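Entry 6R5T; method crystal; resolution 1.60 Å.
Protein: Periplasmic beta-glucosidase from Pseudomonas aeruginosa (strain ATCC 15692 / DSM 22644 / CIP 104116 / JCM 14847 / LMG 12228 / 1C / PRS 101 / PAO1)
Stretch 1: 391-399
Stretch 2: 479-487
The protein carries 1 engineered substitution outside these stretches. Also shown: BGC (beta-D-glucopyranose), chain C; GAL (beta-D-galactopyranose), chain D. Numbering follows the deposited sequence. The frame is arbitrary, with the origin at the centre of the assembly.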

# COMPACT_ATOMS: atom_id res chain seq x y z
N GLN A 391 1.73 -27.56 20.96
CA GLN A 391 0.82 -28.33 20.09
C GLN A 391 -0.19 -27.40 19.43
O GLN A 391 -0.52 -27.65 18.30
N ARG A 392 -0.65 -26.36 20.14
CA ARG A 392 -1.69 -25.47 19.58
C ARG A 392 -1.11 -24.75 18.37
O ARG A 392 -1.85 -24.58 17.35
N ASP A 393 0.15 -24.35 18.43
CA ASP A 393 0.67 -23.53 17.31
C ASP A 393 1.03 -24.39 16.08
O ASP A 393 0.84 -23.93 14.94
N VAL A 394 1.51 -25.61 16.29
CA VAL A 394 2.05 -26.38 15.14
C VAL A 394 0.93 -26.69 14.16
O VAL A 394 1.21 -26.75 12.95
N ILE A 395 -0.33 -26.80 14.61
CA ILE A 395 -1.45 -27.09 13.67
C ILE A 395 -1.92 -25.85 12.93
O ILE A 395 -2.74 -26.00 12.04
N GLY A 396 -1.48 -24.65 13.32
CA GLY A 396 -1.76 -23.43 12.56
C GLY A 396 -3.13 -22.85 12.82
O GLY A 396 -3.90 -23.37 13.67
N SER A 397 -3.40 -21.74 12.15
CA SER A 397 -4.76 -21.17 12.09
C SER A 397 -5.64 -22.02 11.16
O SER A 397 -5.09 -22.81 10.35
N TRP A 398 -6.95 -21.88 11.30
CA TRP A 398 -8.00 -22.58 10.51
C TRP A 398 -7.67 -24.08 10.53
O TRP A 398 -7.55 -24.72 9.47
N SER A 399 -7.56 -24.58 11.74
CA SER A 399 -7.15 -25.99 11.96
C SER A 399 -8.38 -26.90 12.07
O SER A 399 -8.18 -28.08 12.38
N GLU A 479 6.00 -16.84 15.29
CA GLU A 479 4.63 -16.38 15.62
C GLU A 479 3.83 -17.51 16.23
O GLU A 479 4.02 -18.66 15.88
N SER A 480 2.94 -17.19 17.15
CA SER A 480 1.84 -18.08 17.51
C SER A 480 0.77 -18.00 16.43
O SER A 480 0.72 -17.04 15.65
N GLN A 481 -0.06 -19.05 16.33
CA GLN A 481 -0.94 -19.15 15.15
C GLN A 481 -1.98 -18.02 15.21
O GLN A 481 -2.45 -17.61 14.15
N GLY A 482 -2.33 -17.52 16.39
CA GLY A 482 -3.30 -16.41 16.47
C GLY A 482 -2.71 -15.09 16.00
O GLY A 482 -3.49 -14.09 15.94
N MET A 483 -1.41 -15.03 15.68
CA MET A 483 -0.81 -13.81 15.08
C MET A 483 -1.02 -13.83 13.58
O MET A 483 -0.80 -12.78 12.96
N ALA A 484 -1.41 -14.94 13.00
CA ALA A 484 -1.54 -15.05 11.53
C ALA A 484 -2.85 -15.73 11.22
O ALA A 484 -2.90 -16.86 10.70
N HIS A 485 -3.90 -15.02 11.57
CA HIS A 485 -5.27 -15.55 11.49
C HIS A 485 -6.20 -14.41 11.04
O HIS A 485 -5.74 -13.27 10.83
N GLU A 486 -7.45 -14.73 10.86
CA GLU A 486 -8.41 -13.65 10.56
C GLU A 486 -8.26 -12.50 11.54
O GLU A 486 -8.19 -12.71 12.79
N ALA A 487 -8.32 -11.27 11.02
CA ALA A 487 -8.27 -9.98 11.76
C ALA A 487 -6.91 -9.72 12.42
O ALA A 487 -6.72 -8.55 12.84

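The two stretches lie far apart in sequence but meet through a compact contact that buries 417 Å², both sides summed. Its centre is Gln 481, which gives up more surface than any other residue here and whose CA lies 5.1 Å from the CA of Gly 396.

Stretch 1 begins in a helix. Gln 391 is out of reach of stretch 2, and the first contact comes from Arg 392. The CA-to-CB bond of Arg 392 points sideways, but the long chain, with chi1 t, chi2 p and chi3 t, carries the guanidinium closer. One face of that group is covered by the amide of Gln 481, with CZ of Arg 392 3.5 Å from NE2 of Gln 481. Its edge remains available for polar partners: NH2 of Arg 392 makes a weak hydrogen bond of 3.4 Å to O of Gly 396, while NH1 of Arg 392 donates weakly to water 1 at 3.0 Å. That water in turn donates to OE1 of Gln 481 at 2.6 Å, so the two side chains are joined by solvent as well as by direct packing.

Asp 393 provides the firmest direct polar link. In the m rotamer, and although its CA-to-CB bond points sideways, Asp 393 brings OD1 to the 3-10 segment, where it accepts a nearly straight hydrogen bond from N of Gln 481 (2.9 Å, 164°). The same OD1 of Asp 393 packs 3.3 Å from CB of Ser 480, whose chi1 is p, and accepts a hydrogen bond from water 2 at 2.6 Å. Water 2 also accepts from NE2 of Gln 481 at 3.1 Å. Each end of the Gln 481 amide is thus tied to stretch 1 by a water, one through Arg 392 and the other through Asp 393.

Val 394, which points away, and Ile 395, which points sideways, make no contact. At Gly 396 the chain leaves helical geometry with a positive phi, and its backbone C lies 3.6 Å from CB of Gln 481. Gln 481 points toward stretch 1 and is folded by p values at both chi1 and chi2, so that its OE1 also comes within 3.6 Å of CA of Ser 397.

Ser 397 points toward stretch 2 in the p rotamer. Its CB packs 3.7 Å from CB of His 485, and its OG lies 3.2 Å from O of Ala 484.

Trp 398 (chi1 m, chi2 109°) starts sideways, yet its indole reaches Glu 486, which points toward stretch 1 with chi1 and chi2 both t. OE1 of Glu 486 sits at the ring edge, 3.6 Å from CZ2 of Trp 398. Both residues border the bound sugars: O6 of GAL donates to OE1 of Glu 486 at 2.9 Å, O6 of BGC donates to OE2 of Glu 486 at 2.7 Å, and CH2 of Trp 398 lies 3.3 Å from O4 of GAL and 3.9 Å from C4 of BGC.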

# COMPACT_ATOMS: atom_id res chain seq x y z
CB GLN A 391 0.09 -29.37 20.93
CG GLN A 391 0.99 -30.54 21.29
CD GLN A 391 0.31 -31.59 22.14
OE1 GLN A 391 -0.27 -31.24 23.17
NE2 GLN A 391 0.41 -32.84 21.70
CB ARG A 392 -2.21 -24.49 20.61
CG ARG A 392 -3.30 -23.58 20.05
CD ARG A 392 -4.58 -24.33 19.73
NE ARG A 392 -5.57 -23.52 19.03
CZ ARG A 392 -5.56 -23.30 17.71
NH1 ARG A 392 -6.51 -22.55 17.16
NH2 ARG A 392 -4.62 -23.80 16.94
CB ASP A 393 1.83 -22.67 17.78
CG ASP A 393 1.32 -21.64 18.78
OD1 ASP A 393 0.39 -20.90 18.47
OD2 ASP A 393 1.74 -21.73 19.94
CB VAL A 394 2.84 -27.60 15.59
CG1 VAL A 394 1.92 -28.67 16.19
CG2 VAL A 394 3.70 -28.16 14.44
CB ILE A 395 -2.62 -27.84 14.36
CG1 ILE A 395 -3.32 -27.04 15.45
CG2 ILE A 395 -2.11 -29.16 14.85
CD1 ILE A 395 -4.56 -27.72 15.98
CB SER A 397 -4.72 -19.74 11.68
OG SER A 397 -4.28 -19.68 10.34
CB TRP A 398 -8.16 -22.01 9.10
CG TRP A 398 -8.72 -20.59 9.09
CD1 TRP A 398 -8.04 -19.45 8.76
CD2 TRP A 398 -10.07 -20.17 9.38
NE1 TRP A 398 -8.85 -18.35 8.92
CE2 TRP A 398 -10.11 -18.76 9.26
CE3 TRP A 398 -11.26 -20.83 9.73
CZ2 TRP A 398 -11.27 -18.02 9.48
CZ3 TRP A 398 -12.40 -20.09 9.96
CH2 TRP A 398 -12.41 -18.70 9.86
CB SER A 399 -6.28 -26.09 13.17
OG SER A 399 -6.94 -25.66 14.33
CB GLU A 479 3.89 -15.90 14.36
CG GLU A 479 4.55 -14.76 13.63
CD GLU A 479 3.76 -14.37 12.37
OE1 GLU A 479 3.29 -15.28 11.66
OE2 GLU A 479 3.63 -13.12 12.12
CB SER A 480 1.31 -17.77 18.89
OG SER A 480 0.69 -16.49 18.92
CB GLN A 481 -1.54 -20.55 15.02
CG GLN A 481 -2.33 -21.02 16.23
CD GLN A 481 -3.67 -20.40 16.46
OE1 GLN A 481 -4.42 -20.12 15.52
NE2 GLN A 481 -4.00 -20.17 17.73
CB MET A 483 0.68 -13.70 15.34
CG MET A 483 0.99 -13.55 16.82
SD MET A 483 2.76 -13.43 17.10
CE MET A 483 2.83 -13.41 18.89
CB ALA A 484 -0.38 -15.81 10.92
CB HIS A 485 -5.45 -16.33 12.79
CG HIS A 485 -6.61 -15.98 13.61
ND1 HIS A 485 -6.54 -15.01 14.56
CD2 HIS A 485 -7.89 -16.38 13.54
CE1 HIS A 485 -7.73 -14.86 15.10
NE2 HIS A 485 -8.58 -15.68 14.49
CB GLU A 486 -9.81 -14.22 10.57
CG GLU A 486 -10.86 -13.16 10.37
CD GLU A 486 -12.28 -13.64 10.40
OE1 GLU A 486 -12.47 -14.88 10.66
OE2 GLU A 486 -13.22 -12.83 10.07
CB ALA A 487 -9.39 -9.85 12.74
C2 BGC C . -14.88 -18.78 6.36
C3 BGC C . -16.18 -18.43 7.12
C4 BGC C . -15.75 -17.44 8.25
C5 BGC C . -15.15 -16.21 7.55
C6 BGC C . -14.63 -15.17 8.52
C1 BGC C . -14.24 -17.50 5.83
O1 BGC C . -13.04 -17.92 5.27
O2 BGC C . -15.07 -19.67 5.27
O3 BGC C . -16.71 -19.62 7.73
O4 BGC C . -16.93 -17.07 8.98
O5 BGC C . -13.97 -16.60 6.90
O6 BGC C . -14.12 -14.04 7.80
C1 GAL D . -16.92 -17.37 10.38
C2 GAL D . -16.84 -18.88 10.66
C3 GAL D . -16.93 -19.08 12.18
C4 GAL D . -15.77 -18.29 12.84
C5 GAL D . -15.87 -16.81 12.39
C6 GAL D . -14.69 -15.99 12.89
O2 GAL D . -17.90 -19.54 10.00
O3 GAL D . -16.76 -20.49 12.44
O4 GAL D . -14.56 -18.90 12.33
O5 GAL D . -15.82 -16.68 10.93
O6 GAL D . -14.81 -14.64 12.38
O HOH W 1 -6.97 -20.25 15.22
O HOH W 2 -1.77 -20.29 19.87